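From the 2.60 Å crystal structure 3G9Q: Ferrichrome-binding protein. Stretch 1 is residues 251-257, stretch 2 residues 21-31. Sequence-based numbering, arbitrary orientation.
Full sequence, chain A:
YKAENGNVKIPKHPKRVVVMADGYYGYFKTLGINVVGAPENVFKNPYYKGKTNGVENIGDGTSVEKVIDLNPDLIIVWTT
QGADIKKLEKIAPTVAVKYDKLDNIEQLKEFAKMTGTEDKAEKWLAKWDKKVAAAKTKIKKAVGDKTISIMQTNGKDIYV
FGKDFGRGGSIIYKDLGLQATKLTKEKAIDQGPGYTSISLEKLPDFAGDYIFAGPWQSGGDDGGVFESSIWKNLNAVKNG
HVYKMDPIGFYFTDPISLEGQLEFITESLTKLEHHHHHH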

# COMPACT_ATOMS: atom_id res chain seq x y z
N TYR A 251 -3.47 1.63 -1.97
CA TYR A 251 -4.37 0.60 -1.50
C TYR A 251 -3.57 -0.61 -1.03
O TYR A 251 -3.94 -1.25 -0.06
CB TYR A 251 -5.28 0.20 -2.65
CG TYR A 251 -6.59 -0.41 -2.23
CD1 TYR A 251 -6.65 -1.69 -1.67
CD2 TYR A 251 -7.78 0.31 -2.38
CE1 TYR A 251 -7.87 -2.24 -1.28
CE2 TYR A 251 -9.00 -0.22 -1.99
CZ TYR A 251 -9.04 -1.50 -1.44
OH TYR A 251 -10.26 -2.00 -1.06
N PHE A 252 -2.47 -0.91 -1.73
CA PHE A 252 -1.64 -2.07 -1.36
C PHE A 252 -0.32 -1.68 -0.72
O PHE A 252 0.09 -0.52 -0.78
CB PHE A 252 -1.33 -2.94 -2.58
CG PHE A 252 -2.49 -3.13 -3.51
CD1 PHE A 252 -2.73 -2.23 -4.54
CD2 PHE A 252 -3.36 -4.22 -3.35
CE1 PHE A 252 -3.80 -2.41 -5.40
CE2 PHE A 252 -4.45 -4.40 -4.21
CZ PHE A 252 -4.67 -3.49 -5.24
N THR A 253 0.35 -2.66 -0.12
CA THR A 253 1.63 -2.45 0.53
C THR A 253 2.59 -3.59 0.20
O THR A 253 3.41 -3.98 1.02
CB THR A 253 1.50 -2.37 2.09
OG1 THR A 253 0.94 -3.60 2.59
CG2 THR A 253 0.62 -1.19 2.51
N ASP A 254 2.48 -4.12 -1.01
CA ASP A 254 3.36 -5.20 -1.44
C ASP A 254 4.66 -4.54 -1.93
O ASP A 254 4.68 -3.33 -2.17
CB ASP A 254 2.71 -5.99 -2.57
CG ASP A 254 2.25 -5.09 -3.71
OD1 ASP A 254 1.25 -4.36 -3.52
OD2 ASP A 254 2.91 -5.10 -4.77
N PRO A 255 5.74 -5.32 -2.11
CA PRO A 255 7.06 -4.84 -2.56
C PRO A 255 7.06 -3.91 -3.79
O PRO A 255 7.82 -2.93 -3.85
CB PRO A 255 7.83 -6.13 -2.82
CG PRO A 255 7.25 -7.07 -1.81
CD PRO A 255 5.76 -6.78 -1.91
N ILE A 256 6.22 -4.23 -4.77
CA ILE A 256 6.14 -3.40 -5.97
C ILE A 256 5.43 -2.07 -5.70
O ILE A 256 5.88 -1.02 -6.14
CB ILE A 256 5.37 -4.08 -7.09
CG1 ILE A 256 6.02 -5.42 -7.42
CG2 ILE A 256 5.29 -3.14 -8.30
CD1 ILE A 256 5.19 -6.34 -8.30
N SER A 257 4.30 -2.14 -4.99
CA SER A 257 3.53 -0.95 -4.67
C SER A 257 4.31 -0.02 -3.76
O SER A 257 4.26 1.21 -3.91
CB SER A 257 2.21 -1.33 -3.99
OG SER A 257 1.30 -1.93 -4.90
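Stretch 2, residues 21-31: ADGYYGYFKTL

Close packing between segments distant in sequence often depends less on hydrogen bonds than on fit, with glycine letting one backbone approach where a side chain would block the way. The ferrichrome-binding protein offers a compact example. Residues 21-31 lie against residues 251-257 of the same chain, where no two residues that touch are fewer than 225 positions apart, and the two together bury 459 Å² without a clear hydrogen bond between them.

Residues Tyr-25 to Leu-31 are helical, with backbone hydrogen bonds such as Lys-29 N to Tyr-25 O (3.1 Å) and Thr-30 N to Gly-26 O (3.1 Å). Stretch 1 runs from loop into a helix that starts at Pro-255 and continues past Ser-257. The register advances in the same sense along both, the CA of Gly-23 lying 5.6 Å from the CA of Phe-252 and the CA of Gly-26 5.4 Å from the CA of Asp-254.

Three residues, Pro-255, Tyr-27 and Ile-256, cover the most surface. Pro-255 directs its CA-to-CB bond toward stretch 2 and sets its CD over the face of the Tyr-27 ring. This CD stands 3.6 Å from the centroid of the Tyr-27 ring and only 8° off the ring normal, a CH-pi contact. The CA-to-CB bond of Tyr-27 points sideways, but chi1 in the m well brings the ring in, so that its CE1 also lies 3.4 Å from the CB of Asp-254. One helical turn beyond Gly-26, Thr-30 places OG1 3.3 Å from Pro-255 CB; the same OG1 donates to Gly-26 O at 2.9 Å, so the hydroxyl spends its proton within its own helix while its oxygen lies against carbon.

Ile-256 also starts sideways, yet its extended m,t side chain carries CD1 to 3.6 Å from both Gly-26 CA and Lys-29 CB. The end of Lys-29 then leads away, leaving its inner carbons to make the contact.

Gly-26 shows the principle most clearly. Asp-254 caps the helix of stretch 1, its OD2 accepting from Ser-257 N at 3.3 Å while its OD1 accepts from Ser-257 OG at 2.8 Å. That same OD2 is 3.2 Å from Gly-26 CA, and a CB on Gly-26 would fall 1.7 Å from it, a clash. Farther back, Phe-252 turns its ring edge to Asp-22 and Gly-23, with CD2 3.6 Å from Gly-23 CA and CE2 3.6 Å from Asp-22 OD2.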

# COMPACT_ATOMS: atom_id res chain seq x y z
N ALA A 21 -6.13 -13.10 -3.31
CA ALA A 21 -5.96 -11.98 -2.39
C ALA A 21 -5.16 -10.89 -3.11
O ALA A 21 -3.94 -10.88 -3.06
CB ALA A 21 -5.21 -12.43 -1.15
N ASP A 22 -5.86 -9.98 -3.78
CA ASP A 22 -5.21 -8.89 -4.53
C ASP A 22 -3.94 -8.31 -3.90
O ASP A 22 -2.94 -8.11 -4.58
CB ASP A 22 -6.21 -7.74 -4.74
CG ASP A 22 -7.11 -7.54 -3.53
OD1 ASP A 22 -7.88 -8.47 -3.23
OD2 ASP A 22 -7.04 -6.47 -2.89
N GLY A 23 -4.00 -8.05 -2.59
CA GLY A 23 -2.88 -7.48 -1.88
C GLY A 23 -1.57 -8.26 -1.82
O GLY A 23 -0.59 -7.74 -1.27
N TYR A 24 -1.54 -9.48 -2.35
CA TYR A 24 -0.33 -10.29 -2.34
C TYR A 24 0.29 -10.51 -3.72
O TYR A 24 1.44 -10.97 -3.82
CB TYR A 24 -0.58 -11.65 -1.66
CG TYR A 24 -0.96 -11.52 -0.20
CD1 TYR A 24 -0.38 -10.53 0.61
CD2 TYR A 24 -1.90 -12.37 0.38
CE1 TYR A 24 -0.72 -10.37 1.94
CE2 TYR A 24 -2.25 -12.23 1.72
CZ TYR A 24 -1.66 -11.23 2.50
OH TYR A 24 -2.02 -11.07 3.82
N TYR A 25 -0.45 -10.18 -4.78
CA TYR A 25 0.05 -10.36 -6.15
C TYR A 25 1.48 -9.86 -6.32
O TYR A 25 2.33 -10.59 -6.84
CB TYR A 25 -0.87 -9.65 -7.16
CG TYR A 25 -0.31 -9.66 -8.56
CD1 TYR A 25 -0.31 -10.83 -9.33
CD2 TYR A 25 0.29 -8.54 -9.08
CE1 TYR A 25 0.30 -10.87 -10.59
CE2 TYR A 25 0.89 -8.56 -10.31
CZ TYR A 25 0.90 -9.72 -11.07
OH TYR A 25 1.52 -9.70 -12.31
N GLY A 26 1.74 -8.63 -5.89
CA GLY A 26 3.08 -8.06 -6.00
C GLY A 26 4.18 -8.83 -5.27
O GLY A 26 5.35 -8.71 -5.62
N TYR A 27 3.80 -9.61 -4.25
CA TYR A 27 4.77 -10.41 -3.49
C TYR A 27 5.34 -11.56 -4.32
O TYR A 27 6.55 -11.78 -4.35
CB TYR A 27 4.13 -11.02 -2.22
CG TYR A 27 3.89 -10.04 -1.10
CD1 TYR A 27 2.74 -9.28 -1.07
CD2 TYR A 27 4.84 -9.86 -0.10
CE1 TYR A 27 2.54 -8.34 -0.08
CE2 TYR A 27 4.64 -8.92 0.90
CZ TYR A 27 3.49 -8.16 0.90
OH TYR A 27 3.27 -7.22 1.89
N PHE A 28 4.45 -12.28 -4.99
CA PHE A 28 4.84 -13.42 -5.81
C PHE A 28 5.54 -12.90 -7.06
O PHE A 28 6.45 -13.55 -7.57
CB PHE A 28 3.58 -14.24 -6.15
CG PHE A 28 3.08 -15.09 -4.99
CD1 PHE A 28 3.38 -16.43 -4.92
CD2 PHE A 28 2.35 -14.52 -3.96
CE1 PHE A 28 2.97 -17.20 -3.82
CE2 PHE A 28 1.94 -15.28 -2.86
CZ PHE A 28 2.25 -16.62 -2.80
N LYS A 29 5.14 -11.73 -7.54
CA LYS A 29 5.78 -11.14 -8.71
C LYS A 29 7.24 -10.87 -8.35
O LYS A 29 8.15 -11.25 -9.08
CB LYS A 29 5.07 -9.84 -9.13
CG LYS A 29 5.57 -9.24 -10.43
CD LYS A 29 5.44 -10.21 -11.57
CE LYS A 29 6.42 -9.84 -12.67
NZ LYS A 29 6.58 -10.96 -13.64
N THR A 30 7.47 -10.24 -7.20
CA THR A 30 8.84 -9.97 -6.79
C THR A 30 9.65 -11.28 -6.71
O THR A 30 10.76 -11.36 -7.23
CB THR A 30 8.91 -9.25 -5.42
OG1 THR A 30 8.18 -8.03 -5.49
CG2 THR A 30 10.36 -8.93 -5.06
N LEU A 31 9.09 -12.30 -6.06
CA LEU A 31 9.77 -13.58 -5.93
C LEU A 31 9.97 -14.28 -7.28
O LEU A 31 10.85 -15.14 -7.42
CB LEU A 31 9.00 -14.49 -4.96
CG LEU A 31 9.20 -14.41 -3.43
CD1 LEU A 31 10.01 -13.22 -3.03
CD2 LEU A 31 7.84 -14.42 -2.77